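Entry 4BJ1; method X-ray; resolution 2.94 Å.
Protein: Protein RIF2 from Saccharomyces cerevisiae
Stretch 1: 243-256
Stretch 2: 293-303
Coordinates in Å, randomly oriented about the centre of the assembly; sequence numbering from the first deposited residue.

Stretch 1 (243-256) KLLQSYNSLVTCQL
Stretch 2, residues 293-303: TFDELLDKIRN

Two helices of one RIF2 chain, 243-256 and 294-303, lie side by side in nearly parallel N-to-C directions (7° between axes, closest approach 10.7 Å). The register pairs Leu244 with Phe294 (CA to CA 8.7 Å), Tyr248 with Leu298 (7.4 Å) and Gln255 with Arg302 (7.3 Å). Both helices have i to i+4 backbone bonds and phi/psi near -63/-43; the second widens into a pi-type turn at 300-303, where Asn303 reaches -120/-27. Thr293 (chi1 p) caps the second helix, its OG1 accepting from Glu296 N at 3.2 Å. No hydrogen bond crosses between the stretches; packing, largely apolar, buries 528 Å².

Leu251 (chi1 t, chi2 p) covers the most surface, its CA-to-CB bond aimed toward the second helix. Its CD2 meets Leu298 CD2 at 3.6 Å and Ile301 CG2 at 4.0 Å, while its CD1 lies 3.4 Å from Arg302 NH1, so a compact branched side chain touches three neighbours at once. Leu298 and Ile301 both adopt chi1 m, chi2 t.

Phe294 (chi1 t, chi2 65°) also points toward its partner helix, its flat ring offering two kinds of surface. Leu244 CD1 sits over one face, 3.6 Å from the Phe294 ring centroid and 9° off the normal, a CH-pi contact; Ser247 CB and Tyr248 CB approach the edge, the latter 3.9 Å from Phe294 CZ. Ser247 OG turns back to Lys243 O (2.7 Å), satisfying its hydroxyl within its own helix.

Ile301, buried, places CD1 3.7 Å from Tyr248 CE1. Tyr248 (chi1 t, chi2 83°) combines this apolar contact with an OH hydrogen-bonded elsewhere in the structure. Toward the C-terminal end, Gln255 (chi1 m) brings OE1 to 3.3 Å from Arg302 CA, and its NE2 lies 3.8 Å from Arg302 CG.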

ATOM      1  N   LYS A 243      17.288   3.846  11.930  1.00 94.58           N
ATOM      2  CA  LYS A 243      17.810   5.222  11.979  1.00 94.51           C
ATOM      3  C   LYS A 243      17.354   6.045  10.764  1.00 95.45           C
ATOM      4  O   LYS A 243      17.198   7.257  10.882  1.00 94.94           O
ATOM      5  CB  LYS A 243      19.343   5.237  12.092  1.00 99.16           C
ATOM      6  N   LEU A 244      17.111   5.389   9.617  1.00 89.06           N
ATOM      7  CA  LEU A 244      16.656   6.078   8.426  1.00 86.23           C
ATOM      8  C   LEU A 244      15.219   6.558   8.616  1.00 90.54           C
ATOM      9  O   LEU A 244      14.877   7.653   8.160  1.00 90.60           O
ATOM     10  CB  LEU A 244      16.790   5.160   7.206  1.00 85.07           C
ATOM     11  CG  LEU A 244      16.649   5.789   5.819  1.00 87.20           C
ATOM     12  CD1 LEU A 244      17.881   6.559   5.433  1.00 88.38           C
ATOM     13  CD2 LEU A 244      16.482   4.727   4.793  1.00 89.01           C
ATOM     14  N   LEU A 245      14.380   5.756   9.309  1.00 86.29           N
ATOM     15  CA  LEU A 245      12.997   6.145   9.576  1.00 83.62           C
ATOM     16  C   LEU A 245      12.981   7.202  10.678  1.00 86.35           C
ATOM     17  O   LEU A 245      12.188   8.146  10.611  1.00 83.90           O
ATOM     18  CB  LEU A 245      12.123   4.940   9.952  1.00 83.56           C
ATOM     19  CG  LEU A 245      10.630   5.222   9.928  1.00 86.33           C
ATOM     20  CD1 LEU A 245      10.077   5.145   8.520  1.00 83.39           C
ATOM     21  CD2 LEU A 245       9.886   4.345  10.903  1.00 90.41           C
ATOM     22  N   GLN A 246      13.890   7.054  11.666  1.00 84.55           N
ATOM     23  CA  GLN A 246      14.053   7.978  12.788  1.00 86.53           C
ATOM     24  C   GLN A 246      14.413   9.358  12.252  1.00 88.45           C
ATOM     25  O   GLN A 246      13.752  10.324  12.628  1.00 88.09           O
ATOM     26  CB  GLN A 246      15.144   7.476  13.746  1.00 92.04           C
ATOM     27  CG  GLN A 246      14.753   7.479  15.224  1.00115.67           C
ATOM     28  CD  GLN A 246      14.898   6.097  15.816  1.00136.44           C
ATOM     29  OE1 GLN A 246      13.944   5.309  15.836  1.00126.95           O
ATOM     30  NE2 GLN A 246      16.107   5.764  16.281  1.00132.68           N
ATOM     31  N   SER A 247      15.410   9.438  11.324  1.00 84.06           N
ATOM     32  CA  SER A 247      15.846  10.684  10.670  1.00 83.14           C
ATOM     33  C   SER A 247      14.669  11.323   9.952  1.00 84.57           C
ATOM     34  O   SER A 247      14.407  12.512  10.169  1.00 85.85           O
ATOM     35  CB  SER A 247      16.937  10.421   9.635  1.00 86.03           C
ATOM     36  OG  SER A 247      18.037   9.719  10.174  1.00104.31           O
ATOM     37  N   TYR A 248      13.962  10.537   9.097  1.00 75.98           N
ATOM     38  CA  TYR A 248      12.836  11.062   8.358  1.00 73.58           C
ATOM     39  C   TYR A 248      11.758  11.633   9.306  1.00 78.53           C
ATOM     40  O   TYR A 248      11.426  12.813   9.192  1.00 79.82           O
ATOM     41  CB  TYR A 248      12.258  10.040   7.334  1.00 72.08           C
ATOM     42  CG  TYR A 248      10.939  10.512   6.759  1.00 70.23           C
ATOM     43  CD1 TYR A 248      10.903  11.409   5.691  1.00 70.44           C
ATOM     44  CD2 TYR A 248       9.731  10.165   7.359  1.00 70.72           C
ATOM     45  CE1 TYR A 248       9.698  11.938   5.225  1.00 67.74           C
ATOM     46  CE2 TYR A 248       8.519  10.684   6.899  1.00 70.57           C
ATOM     47  CZ  TYR A 248       8.510  11.578   5.840  1.00 73.28           C
ATOM     48  OH  TYR A 248       7.330  12.123   5.421  1.00 69.46           O
ATOM     49  N   ASN A 249      11.253  10.823  10.247  1.00 74.03           N
ATOM     50  CA  ASN A 249      10.192  11.275  11.129  1.00 74.51           C
ATOM     51  C   ASN A 249      10.626  12.393  12.092  1.00 84.75           C
ATOM     52  O   ASN A 249       9.820  13.292  12.347  1.00 85.94           O
ATOM     53  CB  ASN A 249       9.529  10.121  11.854  1.00 67.79           C
ATOM     54  CG  ASN A 249       8.714   9.227  10.962  1.00 78.83           C
ATOM     55  OD1 ASN A 249       7.997   9.661  10.050  1.00 78.77           O
ATOM     56  ND2 ASN A 249       8.797   7.942  11.207  1.00 70.46           N
ATOM     57  N   SER A 250      11.880  12.389  12.577  1.00 84.21           N
ATOM     58  CA  SER A 250      12.332  13.474  13.450  1.00 87.44           C
ATOM     59  C   SER A 250      12.310  14.818  12.725  1.00 91.89           C
ATOM     60  O   SER A 250      11.819  15.794  13.296  1.00 93.37           O
ATOM     61  CB  SER A 250      13.720  13.201  14.007  1.00 93.32           C
ATOM     62  OG  SER A 250      13.648  12.063  14.847  1.00109.36           O
ATOM     63  N   LEU A 251      12.799  14.852  11.450  1.00 86.05           N
ATOM     64  CA  LEU A 251      12.847  16.057  10.620  1.00 84.55           C
ATOM     65  C   LEU A 251      11.456  16.601  10.443  1.00 84.57           C
ATOM     66  O   LEU A 251      11.251  17.790  10.675  1.00 86.04           O
ATOM     67  CB  LEU A 251      13.481  15.797   9.241  1.00 82.84           C
ATOM     68  CG  LEU A 251      13.597  17.051   8.362  1.00 88.50           C
ATOM     69  CD1 LEU A 251      14.828  17.845   8.701  1.00 92.13           C
ATOM     70  CD2 LEU A 251      13.571  16.714   6.901  1.00 89.41           C
ATOM     71  N   VAL A 252      10.495  15.725  10.086  1.00 75.68           N
ATOM     72  CA  VAL A 252       9.092  16.103   9.900  1.00 73.56           C
ATOM     73  C   VAL A 252       8.529  16.693  11.204  1.00 80.86           C
ATOM     74  O   VAL A 252       8.078  17.831  11.184  1.00 82.50           O
ATOM     75  CB  VAL A 252       8.203  14.961   9.314  1.00 73.08           C
ATOM     76  CG1 VAL A 252       6.778  15.441   9.095  1.00 71.71           C
ATOM     77  CG2 VAL A 252       8.783  14.396   8.019  1.00 69.97           C
ATOM     78  N   THR A 253       8.614  15.953  12.327  1.00 79.23           N
ATOM     79  CA  THR A 253       8.146  16.376  13.651  1.00 82.83           C
ATOM     80  C   THR A 253       8.715  17.744  14.082  1.00 92.06           C
ATOM     81  O   THR A 253       7.969  18.610  14.539  1.00 92.95           O
ATOM     82  CB  THR A 253       8.433  15.264  14.671  1.00 93.52           C
ATOM     83  OG1 THR A 253       7.740  14.087  14.257  1.00 93.92           O
ATOM     84  CG2 THR A 253       8.025  15.635  16.104  1.00 94.35           C
ATOM     85  N   CYS A 254      10.020  17.941  13.910  1.00 92.02           N
ATOM     86  CA  CYS A 254      10.676  19.169  14.321  1.00 96.34           C
ATOM     87  C   CYS A 254      10.362  20.342  13.442  1.00 98.14           C
ATOM     88  O   CYS A 254      10.219  21.451  13.957  1.00101.42           O
ATOM     89  CB  CYS A 254      12.170  18.952  14.471  1.00 99.30           C
ATOM     90  SG  CYS A 254      12.574  17.749  15.762  1.00106.39           S
ATOM     91  N   GLN A 255      10.219  20.116  12.138  1.00 89.38           N
ATOM     92  CA  GLN A 255       9.859  21.179  11.209  1.00 87.71           C
ATOM     93  C   GLN A 255       8.406  21.609  11.432  1.00 91.89           C
ATOM     94  O   GLN A 255       8.134  22.807  11.450  1.00 94.65           O
ATOM     95  CB  GLN A 255      10.116  20.758   9.767  1.00 85.19           C
ATOM     96  CG  GLN A 255      11.605  20.729   9.440  1.00 84.20           C
ATOM     97  CD  GLN A 255      11.987  21.905   8.599  1.00105.18           C
ATOM     98  OE1 GLN A 255      11.489  22.096   7.471  1.00109.50           O
ATOM     99  NE2 GLN A 255      12.832  22.753   9.157  1.00 84.22           N
ATOM    100  N   LEU A 256       7.502  20.657  11.721  1.00 85.26           N
ATOM    101  CA  LEU A 256       6.103  20.975  12.002  1.00 85.35           C
ATOM    102  C   LEU A 256       5.922  21.838  13.251  1.00 93.83           C
ATOM    103  O   LEU A 256       4.975  22.614  13.307  1.00 95.46           O
ATOM    104  CB  LEU A 256       5.245  19.711  12.093  1.00 83.23           C
ATOM    105  CG  LEU A 256       4.865  19.062  10.765  1.00 84.54           C
ATOM    106  CD1 LEU A 256       4.454  17.640  10.972  1.00 82.64           C
ATOM    107  CD2 LEU A 256       3.761  19.850  10.041  1.00 87.78           C
ATOM    108  N   THR A 293      17.984  10.811  -3.950  1.00 66.09           N
ATOM    109  CA  THR A 293      18.729  10.417  -2.755  1.00 66.31           C
ATOM    110  C   THR A 293      17.956  10.801  -1.496  1.00 70.73           C
ATOM    111  O   THR A 293      17.054  11.645  -1.562  1.00 68.11           O
ATOM    112  CB  THR A 293      20.126  11.003  -2.739  1.00 71.48           C
ATOM    113  OG1 THR A 293      20.021  12.416  -2.605  1.00 79.47           O
ATOM    114  CG2 THR A 293      20.965  10.618  -3.966  1.00 64.74           C
ATOM    115  N   PHE A 294      18.309  10.182  -0.344  1.00 70.82           N
ATOM    116  CA  PHE A 294      17.656  10.477   0.930  1.00 71.07           C
ATOM    117  C   PHE A 294      17.876  11.943   1.353  1.00 77.99           C
ATOM    118  O   PHE A 294      16.949  12.595   1.865  1.00 76.16           O
ATOM    119  CB  PHE A 294      18.102   9.502   2.028  1.00 73.67           C
ATOM    120  CG  PHE A 294      17.289   9.615   3.299  1.00 75.12           C
ATOM    121  CD1 PHE A 294      15.930   9.286   3.311  1.00 77.58           C
ATOM    122  CD2 PHE A 294      17.869  10.067   4.477  1.00 77.58           C
ATOM    123  CE1 PHE A 294      15.173   9.413   4.482  1.00 78.72           C
ATOM    124  CE2 PHE A 294      17.121  10.168   5.654  1.00 81.10           C
ATOM    125  CZ  PHE A 294      15.779   9.849   5.649  1.00 78.82           C
ATOM    126  N   ASP A 295      19.087  12.465   1.071  1.00 77.30           N
ATOM    127  CA  ASP A 295      19.472  13.836   1.393  1.00 79.08           C
ATOM    128  C   ASP A 295      18.700  14.854   0.547  1.00 82.93           C
ATOM    129  O   ASP A 295      18.250  15.878   1.073  1.00 83.72           O
ATOM    130  CB  ASP A 295      20.984  13.997   1.316  1.00 83.34           C
ATOM    131  CG  ASP A 295      21.684  12.949   2.163  1.00102.00           C
ATOM    132  OD1 ASP A 295      21.826  11.789   1.681  1.00104.59           O
ATOM    133  OD2 ASP A 295      21.992  13.247   3.340  1.00108.86           O
ATOM    134  N   GLU A 296      18.461  14.524  -0.729  1.00 77.63           N
ATOM    135  CA  GLU A 296      17.662  15.333  -1.641  1.00 76.84           C
ATOM    136  C   GLU A 296      16.253  15.466  -1.041  1.00 80.32           C
ATOM    137  O   GLU A 296      15.715  16.577  -1.009  1.00 81.21           O
ATOM    138  CB  GLU A 296      17.570  14.625  -2.992  1.00 77.85           C
ATOM    139  CG  GLU A 296      17.615  15.520  -4.210  1.00 91.91           C
ATOM    140  CD  GLU A 296      17.846  14.729  -5.483  1.00114.26           C
ATOM    141  OE1 GLU A 296      18.973  14.204  -5.661  1.00105.62           O
ATOM    142  OE2 GLU A 296      16.896  14.620  -6.295  1.00 98.81           O
ATOM    143  N   LEU A 297      15.676  14.338  -0.521  1.00 74.16           N
ATOM    144  CA  LEU A 297      14.349  14.334   0.096  1.00 71.29           C
ATOM    145  C   LEU A 297      14.281  15.286   1.278  1.00 76.77           C
ATOM    146  O   LEU A 297      13.421  16.162   1.292  1.00 75.43           O
ATOM    147  CB  LEU A 297      13.891  12.912   0.476  1.00 69.35           C
ATOM    148  CG  LEU A 297      12.528  12.771   1.181  1.00 71.93           C
ATOM    149  CD1 LEU A 297      11.381  13.122   0.276  1.00 71.18           C
ATOM    150  CD2 LEU A 297      12.314  11.380   1.644  1.00 72.90           C
ATOM    151  N   LEU A 298      15.221  15.157   2.232  1.00 77.14           N
ATOM    152  CA  LEU A 298      15.277  15.997   3.439  1.00 79.26           C
ATOM    153  C   LEU A 298      15.427  17.470   3.101  1.00 83.16           C
ATOM    154  O   LEU A 298      14.803  18.315   3.744  1.00 83.42           O
ATOM    155  CB  LEU A 298      16.398  15.535   4.381  1.00 81.77           C
ATOM    156  CG  LEU A 298      16.402  14.054   4.810  1.00 86.93           C
ATOM    157  CD1 LEU A 298      17.668  13.720   5.514  1.00 88.92           C
ATOM    158  CD2 LEU A 298      15.209  13.702   5.700  1.00 90.93           C
ATOM    159  N   ASP A 299      16.212  17.763   2.050  1.00 79.93           N
ATOM    160  CA  ASP A 299      16.447  19.105   1.528  1.00 80.97           C
ATOM    161  C   ASP A 299      15.154  19.723   1.010  1.00 81.86           C
ATOM    162  O   ASP A 299      14.932  20.906   1.207  1.00 83.67           O
ATOM    163  CB  ASP A 299      17.502  19.053   0.416  1.00 84.22           C
ATOM    164  CG  ASP A 299      17.669  20.354  -0.329  1.00106.97           C
ATOM    165  OD1 ASP A 299      18.444  21.205   0.144  1.00111.63           O
ATOM    166  OD2 ASP A 299      16.976  20.542  -1.367  1.00115.58           O
ATOM    167  N   LYS A 300      14.315  18.938   0.332  1.00 74.81           N
ATOM    168  CA  LYS A 300      13.047  19.403  -0.214  1.00 72.41           C
ATOM    169  C   LYS A 300      12.052  19.721   0.886  1.00 77.86           C
ATOM    170  O   LYS A 300      11.460  20.797   0.859  1.00 79.09           O
ATOM    171  CB  LYS A 300      12.502  18.406  -1.225  1.00 70.88           C
ATOM    172  CG  LYS A 300      13.396  18.345  -2.449  1.00 77.14           C
ATOM    173  CD  LYS A 300      12.832  17.477  -3.530  1.00 85.03           C
ATOM    174  CE  LYS A 300      13.813  17.304  -4.656  1.00 94.88           C
ATOM    175  NZ  LYS A 300      13.206  16.538  -5.768  1.00108.99           N
ATOM    176  N   ILE A 301      11.949  18.851   1.912  1.00 74.38           N
ATOM    177  CA  ILE A 301      11.061  19.057   3.074  1.00 74.66           C
ATOM    178  C   ILE A 301      11.456  20.342   3.873  1.00 80.93           C
ATOM    179  O   ILE A 301      10.602  21.146   4.285  1.00 81.18           O
ATOM    180  CB  ILE A 301      11.033  17.765   3.948  1.00 76.86           C
ATOM    181  CG1 ILE A 301      10.572  16.540   3.107  1.00 74.56           C
ATOM    182  CG2 ILE A 301      10.151  17.940   5.185  1.00 78.93           C
ATOM    183  CD1 ILE A 301      10.731  15.179   3.753  1.00 79.95           C
ATOM    184  N   ARG A 302      12.762  20.538   4.031  1.00 78.84           N
ATOM    185  CA  ARG A 302      13.337  21.656   4.762  1.00 81.32           C
ATOM    186  C   ARG A 302      13.274  22.980   3.966  1.00 87.90           C
ATOM    187  O   ARG A 302      12.844  24.012   4.506  1.00 89.34           O
ATOM    188  CB  ARG A 302      14.793  21.295   5.128  1.00 80.84           C
ATOM    189  CG  ARG A 302      15.318  21.804   6.483  1.00 98.07           C
ATOM    190  CD  ARG A 302      16.494  20.985   7.044  1.00108.31           C
ATOM    191  NE  ARG A 302      17.242  20.289   5.986  1.00118.20           N
ATOM    192  CZ  ARG A 302      17.849  19.112   6.121  1.00128.14           C
ATOM    193  NH1 ARG A 302      17.848  18.484   7.294  1.00110.65           N
ATOM    194  NH2 ARG A 302      18.472  18.558   5.087  1.00111.08           N
ATOM    195  N   ASN A 303      13.652  22.927   2.670  1.00 84.49           N
ATOM    196  CA  ASN A 303      13.867  24.099   1.833  1.00 86.41           C
ATOM    197  C   ASN A 303      13.017  24.270   0.568  1.00 91.25           C
ATOM    198  O   ASN A 303      12.849  25.411   0.139  1.00 93.37           O
ATOM    199  CB  ASN A 303      15.354  24.140   1.418  1.00 86.63           C
ATOM    200  CG  ASN A 303      16.336  23.823   2.532  1.00106.27           C
ATOM    201  OD1 ASN A 303      16.313  24.418   3.618  1.00105.17           O
ATOM    202  ND2 ASN A 303      17.217  22.862   2.291  1.00 93.37           N
TER